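Local coordinates for carbohydrate deacetylase Agd3 (Neosartorya fumigata, PDB 6NWZ), which probably removes N-acetyl groups from the exopolysaccharide galactosaminogalactan, a metal-dependent step required for biofilm formation by this fungus, at residues Asn26-Lys32 against Pro50-Val56; Gly134-Asn138 against Gly168-Tyr172; Gly140-Ser146 against Gly161-Glu167. One frame throughout, in Å; residues are numbered along the deposited sequence.

Contact 1: residues Asn26-Lys32 against Pro50-Val56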
loop_
_atom_site.group_PDB
_atom_site.type_symbol
_atom_site.label_atom_id
_atom_site.label_comp_id
_atom_site.label_asym_id
_atom_site.label_seq_id
_atom_site.Cartn_x
_atom_site.Cartn_y
_atom_site.Cartn_z
ATOM N N ASN A 26 18.416 10.150 -12.216
ATOM C CA ASN A 26 18.172 8.734 -12.446
ATOM C C ASN A 26 19.044 7.898 -11.514
ATOM O O ASN A 26 20.243 8.155 -11.381
ATOM C CB ASN A 26 18.456 8.386 -13.903
ATOM C CG ASN A 26 17.785 7.107 -14.334
ATOM O OD1 ASN A 26 18.414 6.052 -14.392
ATOM N ND2 ASN A 26 16.495 7.191 -14.632
ATOM N N ILE A 27 18.441 6.902 -10.870
ATOM C CA ILE A 27 19.152 6.049 -9.922
ATOM C C ILE A 27 19.645 4.802 -10.645
ATOM O O ILE A 27 18.858 4.077 -11.264
ATOM C CB ILE A 27 18.253 5.680 -8.732
ATOM C CG1 ILE A 27 17.848 6.939 -7.968
ATOM C CG2 ILE A 27 18.972 4.724 -7.802
ATOM C CD1 ILE A 27 19.022 7.696 -7.387
ATOM N N LEU A 28 20.951 4.551 -10.569
ATOM C CA LEU A 28 21.560 3.378 -11.187
ATOM C C LEU A 28 21.577 2.227 -10.185
ATOM O O LEU A 28 22.205 2.327 -9.125
ATOM C CB LEU A 28 22.975 3.693 -11.668
ATOM C CG LEU A 28 23.739 2.537 -12.314
ATOM C CD1 LEU A 28 22.969 1.997 -13.512
ATOM C CD2 LEU A 28 25.142 2.979 -12.713
ATOM N N VAL A 29 20.890 1.138 -10.523
ATOM C CA VAL A 29 20.793 -0.040 -9.668
ATOM C C VAL A 29 21.623 -1.147 -10.295
ATOM O O VAL A 29 21.354 -1.569 -11.425
ATOM C CB VAL A 29 19.336 -0.486 -9.472
ATOM C CG1 VAL A 29 19.288 -1.803 -8.728
ATOM C CG2 VAL A 29 18.554 0.581 -8.723
ATOM N N ILE A 30 22.626 -1.621 -9.557
ATOM C CA ILE A 30 23.561 -2.640 -10.023
ATOM C C ILE A 30 23.357 -3.888 -9.177
ATOM O O ILE A 30 23.448 -3.832 -7.945
ATOM C CB ILE A 30 25.015 -2.149 -9.943
ATOM C CG1 ILE A 30 25.210 -0.918 -10.835
ATOM C CG2 ILE A 30 25.975 -3.259 -10.331
ATOM C CD1 ILE A 30 26.574 -0.286 -10.717
ATOM N N ALA A 31 23.086 -5.014 -9.835
ATOM C CA ALA A 31 22.827 -6.266 -9.137
ATOM C C ALA A 31 23.218 -7.427 -10.042
ATOM O O ALA A 31 23.546 -7.242 -11.216
ATOM C CB ALA A 31 21.360 -6.370 -8.703
ATOM N N LYS A 32 23.182 -8.638 -9.479
ATOM C CA LYS A 32 23.591 -9.815 -10.240
ATOM C C LYS A 32 22.463 -10.347 -11.116
ATOM O O LYS A 32 22.701 -10.773 -12.250
ATOM C CB LYS A 32 24.089 -10.911 -9.295
ATOM C CG LYS A 32 25.160 -10.437 -8.329
ATOM C CD LYS A 32 26.058 -11.570 -7.856
ATOM C CE LYS A 32 25.262 -12.721 -7.285
ATOM N NZ LYS A 32 26.163 -13.814 -6.834
ATOM N N PRO A 50 12.654 7.600 -10.862
ATOM C CA PRO A 50 13.212 6.968 -12.064
ATOM C C PRO A 50 14.544 6.291 -11.770
ATOM O O PRO A 50 15.394 6.828 -11.057
ATOM C CB PRO A 50 13.378 8.141 -13.035
ATOM C CG PRO A 50 12.413 9.169 -12.559
ATOM C CD PRO A 50 12.362 9.027 -11.067
ATOM N N TYR A 51 14.717 5.095 -12.333
ATOM C CA TYR A 51 15.910 4.299 -12.083
ATOM C C TYR A 51 16.269 3.505 -13.331
ATOM O O TYR A 51 15.432 3.272 -14.207
ATOM C CB TYR A 51 15.715 3.347 -10.896
ATOM C CG TYR A 51 14.606 2.337 -11.101
ATOM C CD1 TYR A 51 14.858 1.104 -11.695
ATOM C CD2 TYR A 51 13.306 2.616 -10.701
ATOM C CE1 TYR A 51 13.845 0.183 -11.886
ATOM C CE2 TYR A 51 12.289 1.698 -10.885
ATOM C CZ TYR A 51 12.564 0.485 -11.478
ATOM O OH TYR A 51 11.550 -0.427 -11.663
ATOM N N THR A 52 17.530 3.081 -13.391
ATOM C CA THR A 52 18.034 2.219 -14.453
ATOM C C THR A 52 18.679 0.998 -13.815
ATOM O O THR A 52 19.445 1.130 -12.855
ATOM C CB THR A 52 19.048 2.954 -15.338
ATOM O OG1 THR A 52 18.441 4.127 -15.894
ATOM C CG2 THR A 52 19.520 2.061 -16.468
ATOM N N THR A 53 18.370 -0.185 -14.340
ATOM C CA THR A 53 18.878 -1.434 -13.788
ATOM C C THR A 53 20.004 -1.972 -14.662
ATOM O O THR A 53 19.833 -2.139 -15.874
ATOM C CB THR A 53 17.764 -2.477 -13.667
ATOM O OG1 THR A 53 16.723 -1.976 -12.819
ATOM C CG2 THR A 53 18.308 -3.756 -13.068
ATOM N N LEU A 54 21.152 -2.242 -14.041
ATOM C CA LEU A 54 22.310 -2.833 -14.708
ATOM C C LEU A 54 22.589 -4.186 -14.068
ATOM O O LEU A 54 22.963 -4.257 -12.892
ATOM C CB LEU A 54 23.532 -1.921 -14.605
ATOM C CG LEU A 54 24.870 -2.531 -15.027
ATOM C CD1 LEU A 54 24.884 -2.838 -16.513
ATOM C CD2 LEU A 54 26.016 -1.607 -14.663
ATOM N N LEU A 55 22.408 -5.257 -14.833
ATOM C CA LEU A 55 22.643 -6.607 -14.339
ATOM C C LEU A 55 24.046 -7.047 -14.731
ATOM O O LEU A 55 24.433 -6.944 -15.900
ATOM C CB LEU A 55 21.597 -7.581 -14.880
ATOM C CG LEU A 55 20.155 -7.304 -14.440
ATOM C CD1 LEU A 55 19.269 -8.496 -14.737
ATOM C CD2 LEU A 55 20.081 -6.947 -12.965
ATOM N N VAL A 56 24.806 -7.529 -13.753
ATOM C CA VAL A 56 26.202 -7.898 -13.945
ATOM C C VAL A 56 26.308 -9.416 -13.814
ATOM O O VAL A 56 26.244 -9.945 -12.695
ATOM C CB VAL A 56 27.119 -7.191 -12.938
ATOM C CG1 VAL A 56 28.576 -7.429 -13.299
ATOM C CG2 VAL A 56 26.807 -5.703 -12.888
#
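I27, V29 and A31 bond to residues P50 to V56 through a parallel backbone ladder. It joins the two strands of the beta-alpha-beta unit of strand 22-31, helix 34-47 and strand 51-55. The axes of strands 27-31 and 51-55 come within 4.6 Å and run 23° apart. The donor V29 N lies 2.7 Å from T52 O, and L54 N lies 2.7 Å from V29 O. Both bonds are nearly straight. The A31 N to L54 O bond is longer, at 3.2 Å.

The tight face carries L28, I30 and L54, with T52. I30 and L54 lie side by side and point the same way. L54 CG stands anti to its backbone N (chi1 169°), which helps set L54 CD2 4.0 Å from I30 CG1. L28 CD1 reaches L54 CB at 4.1 Å. V56, just past the strand, adds its CG2 to I30 CG2 at 3.6 Å. I77 and V79 of strand 76-80 pack on I30.

The other face is looser at its A31 end, where A31 CB is 4.5 Å from L55 CD2. T53 is exposed there. Helix 34-47 covers part of this face, with L44 on I27 and T41 on Y51. At the start of the strands N26 and T52 cross at about a right angle. T52 OG1 is modelled implausibly close to N26 OD1, so the hydrogen bond it suggests is doubtful in detail. K32 turns away to bond S84 O.

The backbone bonds thus set the parallel register, and the apolar side chains of I30, L54 and V56 hold the strands to each other.

Contact 2: residues Gly134-Asn138 against Gly168-Tyr172; sequences GGCCN and GLWHY
C136 points its side chain between the W170 and H171 rings. Its CB lies over the H171 ring face, modelled too tightly to be read closely. The sulfur goes on between the two rings. C136 SG is 3.9 Å from the centroid of the H171 ring, over its face. It is also 3.9 Å from the centroid of the W170 six-membered ring, but reaches that ring obliquely. With chi1 at 82°, SG lies between the backbone N and the carbonyl carbon. There it accepts a long bond from H171 N at 3.6 Å, with an angle of 156° at the hydrogen. The backbone of the same residue meets W170 as well: C136 N stands over one face of the indole, toward its rim. Poorly ordered G135 comes near W170 CZ2.

H171 is held at both ring nitrogens. ND1 donates to L169 O at 2.9 Å, close to the ring plane, and NE2 probably bonds Q143 OE1. These two bonds would fix the ring's rotation beneath C136.

Both segments are loops, one before strand 144-147 and the other before strand 174-176. F188 of strand 182-188 meets the H171 ring, while L169 turns away to touch T225 and S226 of helix 224-237.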
loop_
_atom_site.group_PDB
_atom_site.type_symbol
_atom_site.label_atom_id
_atom_site.label_comp_id
_atom_site.label_asym_id
_atom_site.label_seq_id
_atom_site.Cartn_x
_atom_site.Cartn_y
_atom_site.Cartn_z
ATOM N N GLY A 134 31.608 -13.842 12.391
ATOM C CA GLY A 134 30.560 -14.840 12.412
ATOM C C GLY A 134 29.308 -14.452 11.652
ATOM O O GLY A 134 29.103 -13.282 11.310
ATOM N N GLY A 135 28.453 -15.432 11.388
ATOM C CA GLY A 135 27.179 -15.151 10.772
ATOM C C GLY A 135 26.239 -14.468 11.742
ATOM O O GLY A 135 26.631 -13.927 12.776
ATOM N N CYS A 136 24.955 -14.517 11.403
ATOM C CA CYS A 136 23.981 -13.713 12.131
ATOM C C CYS A 136 23.199 -14.536 13.144
ATOM O O CYS A 136 23.560 -14.600 14.324
ATOM C CB CYS A 136 23.019 -13.046 11.148
ATOM S SG CYS A 136 21.649 -14.072 10.566
ATOM N N CYS A 137 22.123 -15.164 12.674
ATOM C CA CYS A 137 21.214 -15.946 13.495
ATOM C C CYS A 137 20.581 -17.015 12.619
ATOM O O CYS A 137 20.175 -16.738 11.487
ATOM C CB CYS A 137 20.131 -15.064 14.121
ATOM S SG CYS A 137 20.772 -13.750 15.176
ATOM N N ASN A 138 20.494 -18.229 13.149
ATOM C CA ASN A 138 19.910 -19.340 12.411
ATOM C C ASN A 138 18.395 -19.158 12.314
ATOM O O ASN A 138 17.841 -18.095 12.612
ATOM C CB ASN A 138 20.282 -20.665 13.069
ATOM C CG ASN A 138 21.777 -20.883 13.126
ATOM O OD1 ASN A 138 22.510 -20.464 12.230
ATOM N ND2 ASN A 138 22.241 -21.535 14.186
ATOM N N GLY A 168 15.321 -14.235 9.591
ATOM C CA GLY A 168 15.253 -14.597 8.197
ATOM C C GLY A 168 16.177 -13.814 7.292
ATOM O O GLY A 168 16.396 -14.228 6.150
ATOM N N LEU A 169 16.717 -12.696 7.761
ATOM C CA LEU A 169 17.658 -11.896 6.992
ATOM C C LEU A 169 19.060 -12.167 7.519
ATOM O O LEU A 169 19.359 -11.866 8.680
ATOM C CB LEU A 169 17.323 -10.408 7.096
ATOM C CG LEU A 169 15.933 -9.960 6.643
ATOM C CD1 LEU A 169 15.734 -8.468 6.900
ATOM C CD2 LEU A 169 15.728 -10.288 5.174
ATOM N N TRP A 170 19.911 -12.745 6.678
ATOM C CA TRP A 170 21.287 -12.994 7.083
ATOM C C TRP A 170 22.031 -11.670 7.205
ATOM O O TRP A 170 21.983 -10.838 6.292
ATOM C CB TRP A 170 21.975 -13.914 6.075
ATOM C CG TRP A 170 23.233 -14.537 6.590
ATOM C CD1 TRP A 170 24.511 -14.209 6.246
ATOM C CD2 TRP A 170 23.334 -15.597 7.549
ATOM N NE1 TRP A 170 25.404 -15.002 6.930
ATOM C CE2 TRP A 170 24.706 -15.860 7.737
ATOM C CE3 TRP A 170 22.398 -16.351 8.264
ATOM C CZ2 TRP A 170 25.163 -16.844 8.610
ATOM C CZ3 TRP A 170 22.855 -17.323 9.134
ATOM C CH2 TRP A 170 24.224 -17.562 9.299
ATOM N N HIS A 171 22.710 -11.463 8.336
ATOM C CA HIS A 171 23.467 -10.237 8.565
ATOM C C HIS A 171 24.809 -10.574 9.208
ATOM O O HIS A 171 25.104 -11.730 9.519
ATOM C CB HIS A 171 22.676 -9.245 9.420
ATOM C CG HIS A 171 22.122 -9.835 10.678
ATOM N ND1 HIS A 171 20.936 -10.538 10.710
ATOM C CD2 HIS A 171 22.589 -9.825 11.949
ATOM C CE1 HIS A 171 20.695 -10.934 11.948
ATOM N NE2 HIS A 171 21.684 -10.518 12.718
ATOM N N TYR A 172 25.641 -9.549 9.389
ATOM C CA TYR A 172 26.982 -9.720 9.946
ATOM C C TYR A 172 27.236 -8.612 10.960
ATOM O O TYR A 172 27.485 -7.457 10.577
ATOM C CB TYR A 172 28.053 -9.699 8.860
ATOM C CG TYR A 172 27.768 -10.576 7.663
ATOM C CD1 TYR A 172 27.044 -10.087 6.583
ATOM C CD2 TYR A 172 28.235 -11.885 7.603
ATOM C CE1 TYR A 172 26.781 -10.875 5.481
ATOM C CE2 TYR A 172 27.976 -12.684 6.500
ATOM C CZ TYR A 172 27.246 -12.170 5.441
ATOM O OH TYR A 172 26.977 -12.945 4.334
#

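Contact 3: residues Gly140-Ser146 against Gly161-Glu167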
loop_
_atom_site.group_PDB
_atom_site.type_symbol
_atom_site.label_atom_id
_atom_site.label_comp_id
_atom_site.label_asym_id
_atom_site.label_seq_id
_atom_site.Cartn_x
_atom_site.Cartn_y
_atom_site.Cartn_z
ATOM N N GLY A 140 14.664 -19.093 13.229
ATOM C CA GLY A 140 13.969 -18.859 14.477
ATOM C C GLY A 140 14.758 -18.121 15.534
ATOM O O GLY A 140 14.246 -17.941 16.644
ATOM N N VAL A 141 15.982 -17.693 15.235
ATOM C CA VAL A 141 16.807 -16.937 16.168
ATOM C C VAL A 141 16.657 -15.459 15.833
ATOM O O VAL A 141 17.015 -15.019 14.731
ATOM C CB VAL A 141 18.279 -17.377 16.109
ATOM C CG1 VAL A 141 19.090 -16.676 17.192
ATOM C CG2 VAL A 141 18.396 -18.892 16.247
ATOM N N GLU A 142 16.120 -14.697 16.780
ATOM C CA GLU A 142 15.838 -13.284 16.582
ATOM C C GLU A 142 17.028 -12.432 17.005
ATOM O O GLU A 142 17.736 -12.758 17.961
ATOM C CB GLU A 142 14.594 -12.884 17.379
ATOM C CG GLU A 142 14.288 -11.399 17.385
ATOM C CD GLU A 142 13.771 -10.913 16.049
ATOM O OE1 GLU A 142 12.601 -11.210 15.732
ATOM O OE2 GLU A 142 14.537 -10.247 15.316
ATOM N N GLN A 143 17.254 -11.346 16.268
ATOM C CA GLN A 143 18.172 -10.294 16.688
ATOM C C GLN A 143 17.539 -8.966 16.318
ATOM O O GLN A 143 17.313 -8.697 15.134
ATOM C CB GLN A 143 19.554 -10.434 16.040
ATOM C CG GLN A 143 20.571 -9.429 16.574
ATOM C CD GLN A 143 22.002 -9.794 16.230
ATOM O OE1 GLN A 143 22.295 -10.222 15.115
ATOM N NE2 GLN A 143 22.903 -9.635 17.194
ATOM N N LEU A 144 17.244 -8.150 17.322
ATOM C CA LEU A 144 16.559 -6.891 17.088
ATOM C C LEU A 144 17.500 -5.874 16.460
ATOM O O LEU A 144 18.690 -5.821 16.784
ATOM C CB LEU A 144 15.981 -6.349 18.391
ATOM C CG LEU A 144 14.879 -7.241 18.964
ATOM C CD1 LEU A 144 14.188 -6.545 20.109
ATOM C CD2 LEU A 144 13.880 -7.618 17.879
ATOM N N LEU A 145 16.954 -5.073 15.550
ATOM C CA LEU A 145 17.693 -4.060 14.811
ATOM C C LEU A 145 16.979 -2.726 14.961
ATOM O O LEU A 145 15.747 -2.678 14.995
ATOM C CB LEU A 145 17.808 -4.444 13.329
ATOM C CG LEU A 145 18.096 -3.372 12.275
ATOM C CD1 LEU A 145 19.484 -2.820 12.453
ATOM C CD2 LEU A 145 17.945 -3.949 10.889
ATOM N N SER A 146 17.749 -1.645 15.056
ATOM C CA SER A 146 17.149 -0.327 15.205
ATOM C C SER A 146 18.111 0.734 14.695
ATOM O O SER A 146 19.331 0.584 14.797
ATOM C CB SER A 146 16.796 -0.035 16.662
ATOM O OG SER A 146 17.981 0.190 17.400
ATOM N N GLY A 161 15.495 4.444 17.375
ATOM C CA GLY A 161 15.448 3.538 18.501
ATOM C C GLY A 161 14.373 2.476 18.442
ATOM O O GLY A 161 14.389 1.556 19.270
ATOM N N ALA A 162 13.438 2.567 17.503
ATOM C CA ALA A 162 12.375 1.575 17.410
ATOM C C ALA A 162 12.932 0.288 16.817
ATOM O O ALA A 162 13.511 0.304 15.726
ATOM C CB ALA A 162 11.223 2.111 16.564
ATOM N N THR A 163 12.763 -0.821 17.535
ATOM C CA THR A 163 13.369 -2.082 17.128
ATOM C C THR A 163 12.508 -2.793 16.092
ATOM O O THR A 163 11.275 -2.770 16.163
ATOM C CB THR A 163 13.581 -2.996 18.337
ATOM O OG1 THR A 163 12.366 -3.086 19.086
ATOM C CG2 THR A 163 14.690 -2.466 19.233
ATOM N N VAL A 164 13.174 -3.427 15.126
ATOM C CA VAL A 164 12.540 -4.271 14.124
ATOM C C VAL A 164 13.254 -5.620 14.109
ATOM O O VAL A 164 14.314 -5.797 14.711
ATOM C CB VAL A 164 12.549 -3.636 12.716
ATOM C CG1 VAL A 164 11.712 -2.359 12.696
ATOM C CG2 VAL A 164 13.975 -3.373 12.259
ATOM N N SER A 165 12.656 -6.575 13.402
ATOM C CA SER A 165 13.134 -7.949 13.410
ATOM C C SER A 165 14.061 -8.219 12.233
ATOM O O SER A 165 13.816 -7.761 11.115
ATOM C CB SER A 165 11.958 -8.925 13.366
ATOM O OG SER A 165 12.419 -10.255 13.224
ATOM N N THR A 166 15.128 -8.975 12.493
ATOM C CA THR A 166 16.035 -9.434 11.450
ATOM C C THR A 166 15.863 -10.910 11.136
ATOM O O THR A 166 16.613 -11.446 10.313
ATOM C CB THR A 166 17.495 -9.177 11.843
ATOM O OG1 THR A 166 17.804 -9.899 13.043
ATOM C CG2 THR A 166 17.735 -7.697 12.059
ATOM N N GLU A 167 14.907 -11.577 11.776
ATOM C CA GLU A 167 14.743 -13.012 11.599
ATOM C C GLU A 167 14.501 -13.335 10.131
ATOM O O GLU A 167 13.615 -12.764 9.491
ATOM C CB GLU A 167 13.590 -13.514 12.468
ATOM C CG GLU A 167 13.405 -15.022 12.477
ATOM C CD GLU A 167 12.467 -15.477 13.581
ATOM O OE1 GLU A 167 12.414 -14.801 14.631
ATOM O OE2 GLU A 167 11.779 -16.506 13.402
#
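Residues 140-146 and 161-167 run roughly antiparallel, their end-to-end directions 158° apart, and L145 and V164 form a hydrogen-bonded pair. L145 N donates to V164 O at 2.9 Å, and V164 N to L145 O at 2.7 Å. The side chains of this pair lie side by side and point the same way. L145 CB also meets T166 CG2 at 3.5 Å, the two side chains crossing at about a right angle. L229 of helix 224-237 and A186 of strand 182-188 pack on L145. On the other face L144 CD1 touches T163 CB at 4.0 Å.

Further along, the pairing passes from backbone to side chains. The E142 chain bends at chi2 (72°), which brings its carboxylate back over S165 and T166. S165 OG donates to E142 OE1 at 2.7 Å, and T166 N donates to E142 OE2 at 3.2 Å. Each donor bonds a different oxygen on its syn side, and together the two bonds limit rotation of the carboxylate. The T166 hydroxyl also donates to Q143 O, but the modelled distance is too short to be taken literally.

E167 brings a second carboxylate near the first, with E167 OE1 3.8 Å from E142 OE1. This closeness could raise the proton affinity of either acid. The bonds from S165 and T166 would partly offset it for E142.

S165 OG also accepts from E167 N. This is an ST turn. It begins at the last residue of the weakly bonded strand 164-165 and leads the chain out of its antiparallel pairing with strand 144-147.

Contact 1 comes first along the chain and closes before the others begin. Contact 3 lies between the two segments of contact 2 in sequence. The centres of contacts 2 and 3 are about 11 Å apart, and the two share the H171-Q143 pair; C137 also packs on Q143. Contact 1 stands apart, its centre about 26 Å from that of contact 2 and 29 Å from that of contact 3. Strand pairings connect contacts 1 and 3 by way of strands 76-80, 115-119, 209-214, 198-206 and 182-188. All three belong to the CBM87 module, named as carbohydrate-binding, and lie away from the zinc sites. They probably serve its architecture and not the catalytic chemistry.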